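Local coordinates for UDP-galactopyranose mutase (Deinococcus radiodurans, PDB 3HE3), which catalyses the interconversion of UDP-galactopyranose and UDP-galactofuranose as an FAD-dependent flavoenzyme, at the uridine-5'-diphosphate site. Residues are numbered along the deposited sequence; one frame, centred on the assembly and turned at random.

The uridine-5'-diphosphate site. Residues 122, 175-176, 179-180, 183-184, 195-196, 198-199, 209, 296, 305, 335, 370. With UDP (uridine-5'-diphosphate), chain B.
Tyr179 lays its ring along one face of the UDP uracil, centroids 4.0 Å apart and planes 21° from parallel, in the nucleotide pocket of this flavoenzyme of the UDP-galactopyranose/dTDP-fucopyranose mutase family. Its CG lies anti to the backbone N (chi1 -172°), which swings the ring off helix 169-184 so that CD2 also touches ribose C2'. Across the base, Val199 CG2 packs on UDP C6 at 3.6 Å, so the pyrimidine is sandwiched. Its rim is read by polar groups: UDP N3 donates to the carbonyl O of Phe175 at 2.8 Å, approaching above the carbonyl plane, and Asn296 ND2 gives an in-plane hydrogen bond to carbonyl O4, a pattern that suits uracil. On the ribose, Thr180 OG1 pairs with the 2'-hydroxyl O2', while the indole NE1 of Trp184 donates to UDP O3' at 2.8 Å, with O3' tilted out of the ring plane. Arg198 bends at chi3 (64°) to bring NE to the alpha-phosphate oxygen UDP O1A at 3.3 Å, a salt bridge in the guanidinium plane; its NH1 sits over the centre of the Tyr370 ring. An alanine here removes the guanidinium, and would probably leave the alpha-phosphate less well held and the Tyr370 ring less well packed. Tyr209 comes to the alpha-phosphate tip first, its OH donating to UDP O2A at 2.9 Å. Arg305, extended from CG to NE, reaches beta-phosphate O3B through NH1 in a salt bridge, so two arginines probably offset the diphosphate charge. Tyr370 OH lies 2.9 Å from the bridging UDP O3A and shares water 1 with O3' and O1B, while water 2 links Tyr179 OH to O1B.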
# COMPACT_ATOMS: atom_id res chain seq x y z
N ILE A 122 5.95 25.91 22.17
CA ILE A 122 4.51 25.90 22.39
C ILE A 122 4.19 24.45 22.71
O ILE A 122 4.62 23.55 21.99
CB ILE A 122 3.73 26.40 21.15
CG1 ILE A 122 2.23 26.53 21.45
CG2 ILE A 122 3.97 25.50 19.94
CD1 ILE A 122 1.81 27.92 21.88
N PHE A 175 0.00 34.02 20.51
CA PHE A 175 0.05 32.58 20.28
C PHE A 175 -1.28 31.95 19.87
O PHE A 175 -1.31 30.98 19.12
CB PHE A 175 0.62 31.85 21.51
CG PHE A 175 2.08 32.12 21.76
CD1 PHE A 175 2.49 33.25 22.44
CD2 PHE A 175 3.04 31.24 21.30
CE1 PHE A 175 3.83 33.50 22.67
CE2 PHE A 175 4.38 31.48 21.52
CZ PHE A 175 4.78 32.62 22.21
N PHE A 176 -2.39 32.51 20.36
CA PHE A 176 -3.67 31.82 20.23
C PHE A 176 -4.70 32.47 19.32
O PHE A 176 -5.36 31.79 18.54
CB PHE A 176 -4.28 31.56 21.62
CG PHE A 176 -3.62 30.44 22.36
CD1 PHE A 176 -4.01 29.13 22.13
CD2 PHE A 176 -2.61 30.69 23.27
CE1 PHE A 176 -3.40 28.08 22.80
CE2 PHE A 176 -1.99 29.65 23.94
CZ PHE A 176 -2.39 28.34 23.71
N TYR A 179 -3.75 32.20 15.29
CA TYR A 179 -3.77 30.80 14.88
C TYR A 179 -5.20 30.30 14.81
O TYR A 179 -5.63 29.73 13.81
CB TYR A 179 -2.95 29.95 15.85
CG TYR A 179 -2.73 28.53 15.40
CD1 TYR A 179 -1.51 28.12 14.89
CD2 TYR A 179 -3.75 27.59 15.49
CE1 TYR A 179 -1.31 26.81 14.48
CE2 TYR A 179 -3.56 26.28 15.08
CZ TYR A 179 -2.34 25.90 14.57
OH TYR A 179 -2.14 24.60 14.17
N THR A 180 -5.95 30.54 15.89
CA THR A 180 -7.32 30.07 16.01
C THR A 180 -8.22 30.61 14.90
O THR A 180 -8.98 29.86 14.28
CB THR A 180 -7.93 30.43 17.37
OG1 THR A 180 -7.07 29.97 18.41
CG2 THR A 180 -9.30 29.80 17.52
N GLN A 183 -7.20 28.90 11.76
CA GLN A 183 -7.51 27.47 11.76
C GLN A 183 -9.01 27.17 11.67
O GLN A 183 -9.43 26.27 10.95
CB GLN A 183 -6.89 26.80 12.99
CG GLN A 183 -7.47 25.43 13.32
CD GLN A 183 -7.19 24.37 12.25
OE1 GLN A 183 -6.71 24.68 11.16
NE2 GLN A 183 -7.48 23.12 12.58
N TRP A 184 -9.81 27.94 12.41
CA TRP A 184 -11.23 27.66 12.53
C TRP A 184 -12.12 28.57 11.68
O TRP A 184 -13.19 28.16 11.24
CB TRP A 184 -11.67 27.73 13.99
CG TRP A 184 -11.04 26.69 14.85
CD1 TRP A 184 -9.97 26.84 15.69
CD2 TRP A 184 -11.43 25.31 14.95
NE1 TRP A 184 -9.68 25.65 16.31
CE2 TRP A 184 -10.56 24.70 15.87
CE3 TRP A 184 -12.44 24.55 14.36
CZ2 TRP A 184 -10.67 23.35 16.21
CZ3 TRP A 184 -12.54 23.21 14.69
CH2 TRP A 184 -11.66 22.63 15.61
N VAL A 195 -11.60 23.78 23.06
CA VAL A 195 -10.69 23.83 21.91
C VAL A 195 -9.25 24.21 22.28
O VAL A 195 -8.34 23.40 22.12
CB VAL A 195 -11.24 24.74 20.79
CG1 VAL A 195 -10.20 24.94 19.70
CG2 VAL A 195 -12.52 24.14 20.21
N THR A 196 -9.04 25.42 22.79
CA THR A 196 -7.69 25.87 23.13
C THR A 196 -7.19 25.28 24.44
O THR A 196 -5.99 25.34 24.74
CB THR A 196 -7.59 27.40 23.20
OG1 THR A 196 -8.38 27.87 24.30
CG2 THR A 196 -8.09 28.02 21.91
N ARG A 198 -6.84 22.43 24.91
CA ARG A 198 -6.00 21.32 24.48
C ARG A 198 -4.52 21.65 24.66
O ARG A 198 -3.72 20.77 25.00
CB ARG A 198 -6.27 20.96 23.02
CG ARG A 198 -7.53 20.14 22.81
CD ARG A 198 -7.94 20.17 21.36
NE ARG A 198 -6.96 19.54 20.49
CZ ARG A 198 -6.94 18.24 20.22
NH1 ARG A 198 -7.85 17.44 20.75
NH2 ARG A 198 -6.01 17.75 19.41
N VAL A 199 -4.15 22.90 24.43
CA VAL A 199 -2.76 23.34 24.56
C VAL A 199 -2.56 24.13 25.85
O VAL A 199 -2.52 25.36 25.83
CB VAL A 199 -2.33 24.21 23.37
CG1 VAL A 199 -0.86 24.60 23.51
CG2 VAL A 199 -2.58 23.48 22.06
N TYR A 209 5.13 18.54 23.22
CA TYR A 209 3.75 18.94 22.96
C TYR A 209 2.79 18.07 23.77
O TYR A 209 1.66 18.46 24.05
CB TYR A 209 3.44 18.85 21.46
CG TYR A 209 2.35 19.78 20.99
CD1 TYR A 209 2.50 21.17 21.05
CD2 TYR A 209 1.17 19.28 20.45
CE1 TYR A 209 1.50 22.02 20.60
CE2 TYR A 209 0.17 20.13 20.00
CZ TYR A 209 0.34 21.49 20.08
OH TYR A 209 -0.66 22.33 19.63
N ASN A 296 4.67 26.01 14.00
CA ASN A 296 3.38 26.69 13.90
C ASN A 296 3.53 28.14 13.45
O ASN A 296 4.51 28.81 13.79
CB ASN A 296 2.66 26.67 15.25
CG ASN A 296 2.04 25.33 15.56
OD1 ASN A 296 2.11 24.40 14.75
ND2 ASN A 296 1.42 25.22 16.73
N ARG A 305 0.84 25.64 9.75
CA ARG A 305 2.05 24.96 10.19
C ARG A 305 2.70 24.13 9.09
O ARG A 305 2.05 23.76 8.11
CB ARG A 305 1.70 24.05 11.36
CG ARG A 305 0.55 23.11 11.06
CD ARG A 305 0.11 22.37 12.29
NE ARG A 305 -0.88 21.35 11.97
CZ ARG A 305 -1.50 20.60 12.88
NH1 ARG A 305 -1.24 20.78 14.17
NH2 ARG A 305 -2.38 19.69 12.51
N TYR A 335 -12.40 18.23 11.29
CA TYR A 335 -12.64 18.71 12.64
C TYR A 335 -14.12 18.97 12.91
O TYR A 335 -14.77 19.68 12.15
CB TYR A 335 -11.88 20.01 12.90
CG TYR A 335 -10.38 19.90 12.86
CD1 TYR A 335 -9.69 20.04 11.66
CD2 TYR A 335 -9.65 19.68 14.02
CE1 TYR A 335 -8.31 19.95 11.62
CE2 TYR A 335 -8.27 19.59 13.99
CZ TYR A 335 -7.61 19.73 12.79
OH TYR A 335 -6.24 19.64 12.75
N TYR A 370 -14.03 15.82 19.16
CA TYR A 370 -12.68 16.22 18.81
C TYR A 370 -11.67 15.27 19.48
O TYR A 370 -10.97 15.64 20.41
CB TYR A 370 -12.47 17.67 19.26
CG TYR A 370 -11.26 18.38 18.71
CD1 TYR A 370 -10.44 17.79 17.76
CD2 TYR A 370 -10.95 19.67 19.12
CE1 TYR A 370 -9.34 18.44 17.25
CE2 TYR A 370 -9.85 20.34 18.62
CZ TYR A 370 -9.05 19.72 17.69
OH TYR A 370 -7.95 20.39 17.19
N1 UDP B . -3.71 26.66 19.15
C2 UDP B . -3.26 27.96 19.02
N3 UDP B . -1.92 28.21 18.82
C4 UDP B . -1.02 27.17 18.75
C5 UDP B . -1.48 25.86 18.88
C6 UDP B . -2.82 25.63 19.17
O2 UDP B . -4.06 28.90 19.08
O4 UDP B . 0.18 27.40 18.57
C1' UDP B . -5.15 26.41 19.37
C2' UDP B . -5.84 26.32 18.02
O2' UDP B . -7.10 26.95 18.08
C3' UDP B . -6.00 24.83 17.80
C4' UDP B . -6.12 24.30 19.22
O4' UDP B . -5.34 25.17 20.01
O3' UDP B . -7.16 24.55 17.04
C5' UDP B . -5.65 22.86 19.35
O5' UDP B . -4.41 22.68 18.71
PA UDP B . -3.92 21.18 18.38
O1A UDP B . -3.90 20.38 19.63
O2A UDP B . -2.58 21.18 17.74
O3A UDP B . -5.07 20.60 17.41
PB UDP B . -4.75 19.86 16.02
O1B UDP B . -4.76 20.85 14.92
O2B UDP B . -5.78 18.82 15.78
O3B UDP B . -3.42 19.23 16.10
O HOH W 1 -7.06 22.32 15.43
O HOH W 2 -4.19 23.03 13.27
O HOH W 3 -2.50 17.72 14.48